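Local coordinates for protein putative cytosine/guanine deaminase (Unidentified, PDB 2PAJ) that catalyses the zinc-dependent hydrolytic deamination of 2-amino-4-hydroxypteridines such as isoxanthopterin to the corresponding 2,4-dihydroxypteridines, releasing ammonium, at residues Asp44-Ile49 / Ala412-Tyr417; His77-Ser82 / Ala132-His137; Tyr283-Lys288 / Ala305-Ser310; Leu296-Gly301 / Ala327-Ser332. All coordinates share one frame; numbering follows the deposited sequence.

Contact 1. Residues Asp44-Ile49 / Ala412-Tyr417; sequences DTIDAI and ADIAVY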
# COMPACT_ATOMS: atom_id res chain seq x y z
N ASP A 44 19.62 -6.96 5.69
CA ASP A 44 18.39 -6.47 5.10
C ASP A 44 18.57 -6.27 3.60
O ASP A 44 17.72 -5.66 2.95
CB ASP A 44 18.02 -5.12 5.72
CG ASP A 44 18.84 -3.96 5.14
OD1 ASP A 44 18.23 -2.95 4.71
OD2 ASP A 44 20.09 -4.06 5.11
N THR A 45 19.65 -6.78 3.04
CA THR A 45 19.89 -6.58 1.62
C THR A 45 20.07 -7.83 0.79
O THR A 45 20.50 -8.87 1.28
CB THR A 45 21.11 -5.67 1.42
OG1 THR A 45 20.92 -4.46 2.17
CG2 THR A 45 21.30 -5.31 -0.04
N ILE A 46 19.71 -7.71 -0.49
CA ILE A 46 19.84 -8.79 -1.44
C ILE A 46 21.28 -8.74 -1.85
O ILE A 46 21.73 -7.77 -2.46
CB ILE A 46 18.97 -8.58 -2.67
CG1 ILE A 46 17.49 -8.62 -2.26
CG2 ILE A 46 19.29 -9.65 -3.71
CD1 ILE A 46 16.53 -8.27 -3.37
N ASP A 47 22.00 -9.81 -1.53
CA ASP A 47 23.42 -9.90 -1.80
C ASP A 47 23.80 -10.44 -3.18
O ASP A 47 24.78 -10.01 -3.77
CB ASP A 47 24.07 -10.74 -0.71
CG ASP A 47 25.49 -10.35 -0.45
OD1 ASP A 47 25.71 -9.17 -0.08
OD2 ASP A 47 26.39 -11.21 -0.63
N ALA A 48 23.02 -11.39 -3.68
CA ALA A 48 23.32 -11.97 -4.98
C ALA A 48 22.15 -12.72 -5.58
O ALA A 48 21.21 -13.11 -4.88
CB ALA A 48 24.51 -12.91 -4.86
N ILE A 49 22.23 -12.94 -6.89
CA ILE A 49 21.20 -13.65 -7.60
C ILE A 49 21.75 -14.57 -8.70
O ILE A 49 22.55 -14.16 -9.54
CB ILE A 49 20.22 -12.65 -8.24
CG1 ILE A 49 19.63 -11.74 -7.16
CG2 ILE A 49 19.10 -13.40 -8.95
CD1 ILE A 49 18.92 -10.51 -7.70
N ALA A 412 15.72 -6.39 1.19
CA ALA A 412 15.23 -7.76 1.08
C ALA A 412 13.76 -7.95 1.43
O ALA A 412 13.43 -8.50 2.48
CB ALA A 412 16.07 -8.69 1.95
N ASP A 413 12.88 -7.48 0.54
CA ASP A 413 11.44 -7.63 0.71
C ASP A 413 11.03 -8.57 -0.40
O ASP A 413 10.81 -8.15 -1.54
CB ASP A 413 10.74 -6.29 0.57
CG ASP A 413 11.29 -5.25 1.51
OD1 ASP A 413 11.41 -5.54 2.72
OD2 ASP A 413 11.62 -4.15 1.03
N ILE A 414 10.94 -9.85 -0.05
CA ILE A 414 10.64 -10.88 -1.02
C ILE A 414 9.49 -11.79 -0.64
O ILE A 414 9.29 -12.11 0.53
CB ILE A 414 11.88 -11.77 -1.27
CG1 ILE A 414 13.08 -10.89 -1.59
CG2 ILE A 414 11.63 -12.75 -2.42
CD1 ILE A 414 14.39 -11.64 -1.67
N ALA A 415 8.73 -12.21 -1.65
CA ALA A 415 7.63 -13.13 -1.46
C ALA A 415 7.93 -14.42 -2.22
O ALA A 415 8.27 -14.40 -3.40
CB ALA A 415 6.35 -12.51 -1.96
N VAL A 416 7.84 -15.54 -1.52
CA VAL A 416 8.08 -16.84 -2.11
C VAL A 416 6.76 -17.59 -2.03
O VAL A 416 6.31 -17.95 -0.94
CB VAL A 416 9.16 -17.60 -1.34
CG1 VAL A 416 9.36 -18.99 -1.92
CG2 VAL A 416 10.44 -16.81 -1.39
N TYR A 417 6.13 -17.81 -3.18
CA TYR A 417 4.84 -18.49 -3.23
C TYR A 417 4.88 -19.97 -3.62
O TYR A 417 5.58 -20.37 -4.55
CB TYR A 417 3.90 -17.78 -4.21
CG TYR A 417 3.70 -16.31 -3.98
CD1 TYR A 417 4.34 -15.37 -4.80
CD2 TYR A 417 2.86 -15.84 -2.97
CE1 TYR A 417 4.13 -14.00 -4.63
CE2 TYR A 417 2.64 -14.47 -2.79
CZ TYR A 417 3.28 -13.56 -3.62
OH TYR A 417 3.07 -12.21 -3.46

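Contact 2. Residues His77-Ser82 / Ala132-His137; sequences HHLFQS and ATVADH. With ZN (zinc ion), chain B.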
# COMPACT_ATOMS: atom_id res chain seq x y z
N HIS A 77 -4.99 3.02 1.16
CA HIS A 77 -5.82 2.19 2.03
C HIS A 77 -6.61 3.03 3.03
O HIS A 77 -6.41 4.23 3.14
CB HIS A 77 -4.91 1.24 2.81
CG HIS A 77 -5.56 -0.05 3.20
ND1 HIS A 77 -6.90 -0.17 3.47
CD2 HIS A 77 -5.03 -1.29 3.39
CE1 HIS A 77 -7.17 -1.42 3.83
NE2 HIS A 77 -6.05 -2.11 3.79
N HIS A 78 -7.51 2.38 3.76
CA HIS A 78 -8.32 3.00 4.81
C HIS A 78 -8.58 1.90 5.84
O HIS A 78 -9.71 1.47 6.02
CB HIS A 78 -9.66 3.51 4.26
CG HIS A 78 -9.52 4.53 3.17
ND1 HIS A 78 -8.78 5.68 3.32
CD2 HIS A 78 -10.04 4.57 1.92
CE1 HIS A 78 -8.84 6.38 2.20
NE2 HIS A 78 -9.60 5.73 1.34
N LEU A 79 -7.52 1.46 6.51
CA LEU A 79 -7.60 0.37 7.49
C LEU A 79 -8.71 0.35 8.53
O LEU A 79 -9.07 -0.72 9.01
CB LEU A 79 -6.25 0.21 8.23
CG LEU A 79 -5.11 -0.69 7.72
CD1 LEU A 79 -5.67 -1.94 7.07
CD2 LEU A 79 -4.26 0.06 6.73
N PHE A 80 -9.27 1.49 8.90
CA PHE A 80 -10.32 1.45 9.91
C PHE A 80 -11.54 0.75 9.33
O PHE A 80 -12.29 0.07 10.05
CB PHE A 80 -10.66 2.85 10.42
CG PHE A 80 -11.55 3.66 9.52
CD1 PHE A 80 -12.93 3.63 9.67
CD2 PHE A 80 -11.00 4.52 8.57
CE1 PHE A 80 -13.75 4.44 8.90
CE2 PHE A 80 -11.80 5.34 7.79
CZ PHE A 80 -13.19 5.30 7.96
N GLN A 81 -11.70 0.89 8.02
CA GLN A 81 -12.81 0.29 7.28
C GLN A 81 -12.80 -1.23 7.30
O GLN A 81 -13.76 -1.87 6.88
CB GLN A 81 -12.79 0.80 5.85
CG GLN A 81 -13.48 2.12 5.69
CD GLN A 81 -13.05 2.87 4.46
OE1 GLN A 81 -12.96 2.31 3.37
NE2 GLN A 81 -12.78 4.16 4.63
N SER A 82 -11.72 -1.82 7.81
CA SER A 82 -11.62 -3.27 7.87
C SER A 82 -12.66 -3.88 8.79
O SER A 82 -12.80 -5.11 8.87
CB SER A 82 -10.22 -3.66 8.31
OG SER A 82 -9.28 -3.33 7.30
N ALA A 132 4.48 -6.33 1.78
CA ALA A 132 5.39 -6.02 2.88
C ALA A 132 5.41 -4.53 3.25
O ALA A 132 5.78 -4.15 4.36
CB ALA A 132 6.80 -6.50 2.53
N THR A 133 5.01 -3.69 2.30
CA THR A 133 4.96 -2.24 2.50
C THR A 133 3.51 -1.80 2.33
O THR A 133 2.94 -1.91 1.26
CB THR A 133 5.81 -1.48 1.46
OG1 THR A 133 7.07 -2.13 1.31
CG2 THR A 133 6.04 -0.07 1.93
N VAL A 134 2.93 -1.30 3.41
CA VAL A 134 1.55 -0.85 3.40
C VAL A 134 1.48 0.65 3.63
O VAL A 134 2.25 1.21 4.40
CB VAL A 134 0.73 -1.56 4.49
CG1 VAL A 134 -0.74 -1.24 4.33
CG2 VAL A 134 0.99 -3.06 4.46
N ALA A 135 0.56 1.31 2.94
CA ALA A 135 0.37 2.74 3.08
C ALA A 135 -1.11 2.92 3.42
O ALA A 135 -1.98 2.48 2.66
CB ALA A 135 0.71 3.47 1.78
N ASP A 136 -1.39 3.52 4.57
CA ASP A 136 -2.77 3.75 4.95
C ASP A 136 -3.12 5.24 4.93
O ASP A 136 -2.38 6.07 5.46
CB ASP A 136 -3.05 3.18 6.34
CG ASP A 136 -4.48 3.42 6.79
OD1 ASP A 136 -5.42 3.00 6.08
OD2 ASP A 136 -4.68 4.06 7.84
N HIS A 137 -4.24 5.55 4.28
CA HIS A 137 -4.74 6.92 4.19
C HIS A 137 -5.67 7.04 5.39
O HIS A 137 -6.89 6.93 5.26
CB HIS A 137 -5.50 7.14 2.88
CG HIS A 137 -5.82 8.58 2.60
ND1 HIS A 137 -6.56 8.98 1.51
CD2 HIS A 137 -5.47 9.71 3.26
CE1 HIS A 137 -6.66 10.30 1.51
NE2 HIS A 137 -6.01 10.76 2.56
ZN ZN B . -9.73 5.76 -0.71
O HOH W 1 -7.37 4.21 8.67

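Contact 3. Residues Tyr283-Lys288 / Ala305-Ser310; sequences YAHLVK and AHCPQS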
# COMPACT_ATOMS: atom_id res chain seq x y z
N TYR A 283 -1.98 10.81 -6.43
CA TYR A 283 -3.40 10.73 -6.12
C TYR A 283 -4.08 9.39 -6.25
O TYR A 283 -3.70 8.55 -7.06
CB TYR A 283 -4.20 11.70 -6.99
CG TYR A 283 -3.89 13.15 -6.75
CD1 TYR A 283 -2.93 13.81 -7.52
CD2 TYR A 283 -4.55 13.88 -5.75
CE1 TYR A 283 -2.64 15.13 -7.31
CE2 TYR A 283 -4.27 15.21 -5.54
CZ TYR A 283 -3.32 15.83 -6.32
OH TYR A 283 -3.03 17.15 -6.14
N ALA A 284 -5.12 9.23 -5.44
CA ALA A 284 -5.95 8.04 -5.44
C ALA A 284 -7.31 8.43 -6.03
O ALA A 284 -7.67 9.60 -6.09
CB ALA A 284 -6.14 7.53 -4.02
N HIS A 285 -8.06 7.42 -6.46
CA HIS A 285 -9.39 7.60 -7.02
C HIS A 285 -9.49 8.67 -8.09
O HIS A 285 -10.41 9.48 -8.07
CB HIS A 285 -10.40 7.88 -5.90
CG HIS A 285 -10.50 6.76 -4.89
ND1 HIS A 285 -9.55 5.76 -4.80
CD2 HIS A 285 -11.40 6.52 -3.91
CE1 HIS A 285 -9.87 4.95 -3.81
NE2 HIS A 285 -10.99 5.38 -3.25
N LEU A 286 -8.55 8.71 -9.02
CA LEU A 286 -8.67 9.71 -10.06
C LEU A 286 -9.17 9.05 -11.34
O LEU A 286 -8.38 8.69 -12.23
CB LEU A 286 -7.34 10.43 -10.32
CG LEU A 286 -6.18 9.78 -11.07
CD1 LEU A 286 -5.13 10.86 -11.27
CD2 LEU A 286 -5.61 8.59 -10.28
N VAL A 287 -10.49 8.86 -11.39
CA VAL A 287 -11.15 8.28 -12.55
C VAL A 287 -11.59 9.53 -13.31
O VAL A 287 -11.70 10.60 -12.71
CB VAL A 287 -12.39 7.48 -12.13
CG1 VAL A 287 -13.36 8.39 -11.38
CG2 VAL A 287 -13.06 6.86 -13.35
N LYS A 288 -11.83 9.41 -14.62
CA LYS A 288 -12.23 10.58 -15.41
C LYS A 288 -11.09 11.60 -15.47
O LYS A 288 -10.94 12.45 -14.59
CB LYS A 288 -13.45 11.28 -14.79
CG LYS A 288 -14.53 10.35 -14.28
CD LYS A 288 -15.64 11.15 -13.59
CE LYS A 288 -16.63 10.25 -12.83
NZ LYS A 288 -17.69 11.02 -12.10
N ALA A 305 -2.52 6.16 -7.56
CA ALA A 305 -2.68 4.94 -6.78
C ALA A 305 -3.91 4.31 -7.40
O ALA A 305 -5.04 4.71 -7.11
CB ALA A 305 -2.92 5.26 -5.31
N HIS A 306 -3.68 3.35 -8.27
CA HIS A 306 -4.75 2.66 -8.98
C HIS A 306 -5.45 1.64 -8.10
O HIS A 306 -4.82 0.74 -7.56
CB HIS A 306 -4.17 1.98 -10.21
CG HIS A 306 -5.19 1.30 -11.06
ND1 HIS A 306 -4.98 0.07 -11.62
CD2 HIS A 306 -6.43 1.68 -11.43
CE1 HIS A 306 -6.05 -0.29 -12.30
NE2 HIS A 306 -6.95 0.67 -12.20
N CYS A 307 -6.77 1.78 -7.97
CA CYS A 307 -7.57 0.86 -7.16
C CYS A 307 -8.80 0.37 -7.93
O CYS A 307 -9.90 0.89 -7.75
CB CYS A 307 -8.03 1.55 -5.86
SG CYS A 307 -6.69 2.21 -4.82
N PRO A 308 -8.63 -0.66 -8.78
CA PRO A 308 -9.71 -1.23 -9.58
C PRO A 308 -10.95 -1.77 -8.85
O PRO A 308 -12.06 -1.32 -9.11
CB PRO A 308 -8.99 -2.30 -10.41
CG PRO A 308 -7.83 -2.67 -9.56
CD PRO A 308 -7.36 -1.35 -9.05
N GLN A 309 -10.77 -2.73 -7.94
CA GLN A 309 -11.91 -3.30 -7.20
C GLN A 309 -12.76 -2.25 -6.48
O GLN A 309 -13.97 -2.38 -6.38
CB GLN A 309 -11.42 -4.32 -6.17
CG GLN A 309 -10.86 -5.58 -6.78
CD GLN A 309 -10.29 -6.51 -5.74
OE1 GLN A 309 -9.33 -6.18 -5.05
NE2 GLN A 309 -10.88 -7.70 -5.63
N SER A 310 -12.10 -1.21 -5.98
CA SER A 310 -12.80 -0.15 -5.28
C SER A 310 -13.42 0.80 -6.30
O SER A 310 -14.60 1.16 -6.19
CB SER A 310 -11.81 0.60 -4.40
OG SER A 310 -12.49 1.41 -3.45
O HOH W 2 -7.63 4.75 -7.08

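Contact 4. Residues Leu296-Gly301 / Ala327-Ser332; sequences LLAQTG and AGVPVS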
# COMPACT_ATOMS: atom_id res chain seq x y z
N LEU A 296 -0.33 16.86 -18.00
CA LEU A 296 0.12 17.59 -16.83
C LEU A 296 0.63 16.63 -15.77
O LEU A 296 1.56 16.94 -15.04
CB LEU A 296 -1.01 18.43 -16.25
CG LEU A 296 -0.84 19.95 -16.24
CD1 LEU A 296 -1.95 20.55 -15.40
CD2 LEU A 296 0.52 20.33 -15.67
N LEU A 297 0.01 15.47 -15.66
CA LEU A 297 0.45 14.48 -14.69
C LEU A 297 1.77 13.90 -15.14
O LEU A 297 2.63 13.59 -14.34
CB LEU A 297 -0.57 13.36 -14.56
CG LEU A 297 -1.88 13.74 -13.87
CD1 LEU A 297 -2.88 12.62 -14.02
CD2 LEU A 297 -1.61 14.07 -12.41
N ALA A 298 1.91 13.77 -16.46
CA ALA A 298 3.11 13.22 -17.05
C ALA A 298 4.31 14.17 -16.94
O ALA A 298 5.42 13.73 -16.63
CB ALA A 298 2.86 12.88 -18.51
N GLN A 299 4.10 15.46 -17.18
CA GLN A 299 5.19 16.42 -17.12
C GLN A 299 5.63 16.75 -15.69
O GLN A 299 6.81 17.01 -15.44
CB GLN A 299 4.82 17.72 -17.83
CG GLN A 299 3.91 18.62 -17.04
CD GLN A 299 3.96 20.07 -17.50
OE1 GLN A 299 3.45 20.43 -18.56
NE2 GLN A 299 4.60 20.92 -16.68
N THR A 300 4.69 16.72 -14.76
CA THR A 300 4.98 17.01 -13.36
C THR A 300 5.49 15.78 -12.62
O THR A 300 6.09 15.91 -11.56
CB THR A 300 3.74 17.56 -12.63
OG1 THR A 300 2.69 16.59 -12.63
CG2 THR A 300 3.26 18.82 -13.31
N GLY A 301 5.26 14.60 -13.18
CA GLY A 301 5.72 13.41 -12.52
C GLY A 301 4.85 12.99 -11.35
O GLY A 301 5.28 12.24 -10.48
N ALA A 327 1.45 7.72 -21.13
CA ALA A 327 1.80 9.12 -21.07
C ALA A 327 3.09 9.25 -20.28
O ALA A 327 3.83 10.23 -20.43
CB ALA A 327 0.69 9.90 -20.41
N GLY A 328 3.37 8.27 -19.44
CA GLY A 328 4.59 8.32 -18.66
C GLY A 328 4.39 8.62 -17.19
O GLY A 328 5.35 8.69 -16.44
N VAL A 329 3.15 8.80 -16.76
CA VAL A 329 2.94 9.10 -15.36
C VAL A 329 3.08 7.82 -14.53
O VAL A 329 2.58 6.77 -14.91
CB VAL A 329 1.56 9.75 -15.12
CG1 VAL A 329 0.79 9.83 -16.41
CG2 VAL A 329 0.77 8.99 -14.06
N PRO A 330 3.80 7.91 -13.39
CA PRO A 330 4.00 6.75 -12.50
C PRO A 330 2.69 6.17 -11.97
O PRO A 330 1.81 6.88 -11.48
CB PRO A 330 4.91 7.30 -11.40
CG PRO A 330 4.70 8.77 -11.45
CD PRO A 330 4.59 9.06 -12.91
N VAL A 331 2.57 4.85 -12.08
CA VAL A 331 1.39 4.11 -11.65
C VAL A 331 1.71 3.14 -10.52
O VAL A 331 2.64 2.35 -10.61
CB VAL A 331 0.81 3.32 -12.85
CG1 VAL A 331 -0.40 2.51 -12.41
CG2 VAL A 331 0.44 4.28 -13.98
N SER A 332 0.93 3.21 -9.45
CA SER A 332 1.11 2.32 -8.32
C SER A 332 -0.23 1.67 -8.02
O SER A 332 -1.26 2.10 -8.52
CB SER A 332 1.62 3.08 -7.08
OG SER A 332 0.67 4.02 -6.58
O HOH W 3 5.18 11.49 -15.13

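Contact 1. Residues Asp44-Ile49 / Ala412-Tyr417
Asp44 O accepts a hydrogen bond from Ala412 N at 2.8 Å, the single hydrogen bond between Asp44-Ile49 and Ala412-Tyr417. The N-H...O angle is 151°, but the donor stands above the carbonyl plane, 43° out of it. Ala412 CB also lies 3.6 Å from Asp44 O. The closest alpha carbons are those of Thr45 and Ala412, 4.8 Å apart, and beyond them the backbones separate. Contact past this point is left to Ile46. With its CG1 anti to the carbonyl carbon (chi1 -65°) and an extended outer torsion, this side chain passes Ala412, CG1 lying 4.1 Å from Ala412 CA, and meets Ile414 tip to tip, the two CD1 atoms of Ile46 and Ile414 being 4.3 Å apart. The single bond and the small apolar patch fit a junction between two sheets. Strand 45-49 is an outermost strand of a four-stranded mixed sheet near the N-terminus, whereas strand 414-418 pairs antiparallel with 67-73 and 442-448. Chain from before and after the barrel thus meets here, as in the small beta domain that accompanies the barrel in many amidohydrolases. Ile41 of strand 39-42 touches both Ala412 and Ile414 and extends the apolar patch. At the polar end, Asp44 makes a salt bridge to Arg210 through OD1, while its OD2 accepts from Thr45 OG1 at 3.1 Å.

Contact 2. Residues His77-Ser82 / Ala132-His137
Asp136 OD1 takes the backbone N-H of Leu79 at 2.6 Å, in a bond with an N-H...O angle of 163° that reaches the carboxylate from above its plane. The carboxylate is placed by an extended first torsion, CG anti to the backbone N (chi1 179°), which carries OD1 across to the start of the 3-10 segment 79-82. Two more direct hydrogen bonds make this the tight side of the contact: His137 N to His77 O at 2.8 Å, and His78 ND1 to His137 O at 3.0 Å. In the latter the carbonyl oxygen lies at the edge of the His78 ring, 5° from its plane. Leu79 CD2 neighbours the Asp136 carboxylate, and His77 CB neighbours Ala135 O. The His78 and His137 rings run side by side with their planes oblique, and the far end of His137 is held by Ala218 O.

The other side is looser. Leu79 CD2 and Val134 CG1 are 4.5 Å apart, and a water rather than a direct bond makes the polar link, donating to Asp136 OD2 at 2.8 Å and accepting weakly from Phe80 N.

His78 NE2 binds zinc at 2.1 Å, in company with His76, His248 and Asp336, and Gln81 further along the loop probably contacts the substrate. Because ND1 donates to a backbone carbonyl, that of His137, NE2 is left to offer its lone pair to the metal: this second-shell oxygen fixes the ring's rotation and may make the imidazole a somewhat stronger electron donor to zinc.

Contact 3. Residues Tyr283-Lys288 / Ala305-Ser310
Tyr283 O and Ala305 N form the direct hydrogen bond between these parallel strand ends, 2.7 Å long with an N-H...O angle of 153°. One step on, the polar connection is indirect. A water accepts from His285 N at 2.8 Å and donates to Ala305 O at 2.6 Å, spanning the point where the two chains part. The alpha carbons of His285 and Cys307 are already 7.0 Å apart, against 4.7 Å for those of Ala284 and Ala305.

Apolar contact is confined to two methyl groups: Ala284 CB and Ala305 CB are 4.1 Å apart, and Ala284 also touches His246 and His248 of the adjoining strand 244-248.

Around His285 the contacts are longer. CG anti to the carbonyl carbon (chi1 -60°) turns the imidazole toward Cys307, the N-cap of helix 308-312, and Ser310. Cys307 SG lies at the ring edge, 4.3 Å from His285 CE1. Ser310 OG approaches obliquely; its hydrogen bonds go to Ser340 and to Asp336, a zinc ligand that also takes a weak bond from His285 NE2.

His285 belongs to the zinc site and probably binds substrate too. Strand 281-284, helix 291-300 and strand 303-306 make a beta-alpha-beta unit of the TIM barrel, and the metal site of this amidohydrolase lies at the C-terminal ends of the parallel strands and the loops that follow.

Contact 4. Residues Leu296-Gly301 / Ala327-Ser332
Two helix ends meet where Ala298 faces Ala327, and each helix is followed by a glycine of positive phi: Gly301 (78°) after helix 291-300 and Gly328 (107°) after helix 324-327. Helix 324-327 closes in a Schellman motif, with Gly328 as its positive-phi residue and Val329 N returning to Met324 O. Backbone angles of this kind suit glycine, since a side chain would crowd the preceding carbonyl. Between the two ends, Ala298 CB lies 3.4 Å from Ala327 O and 4.1 Å from Ala327 CB.

The two segments share no direct hydrogen bond. A water lies 2.7 Å from Ala298 O and 3.1 Å from Gly328 O and can link them, though it has more acceptors in reach than protons. Val329 turns CG1 to the helix, 4.2 Å from both Leu297 CB and Ala298 CB. At the far end Pro330 CG lies 3.6 Å from Gly301 O, just past the helix end.

Around this contact, Leu297 also touches Leu286, Pro330 packs on Val397 of helix 383-398, and Val331 reaches Val304, where helix 291-300 has led into strand 303-306 and strand 331-333 runs alongside.

How the contacts relate
Contacts 2 and 3 flank the zinc site, their centres about 15 Å apart: one supplies His78, the other His285, and Asp336 lies near both side chains. Contact 4 adjoins contact 3 through strands 303-306 and 331-333, away from the zinc site, with about 14 Å between centres. The two touch directly, His306 N lying 2.7 Å from Ser332 O in a probable hydrogen bond, and their segments alternate along the chain. The centre of contact 1 is about 24 Å from that of contact 2 and about 29 Å from those of contacts 3 and 4, although its nearest atoms come within about 4 Å of contact 2 without touching. Its two segments close a chain loop that encloses the other three contacts.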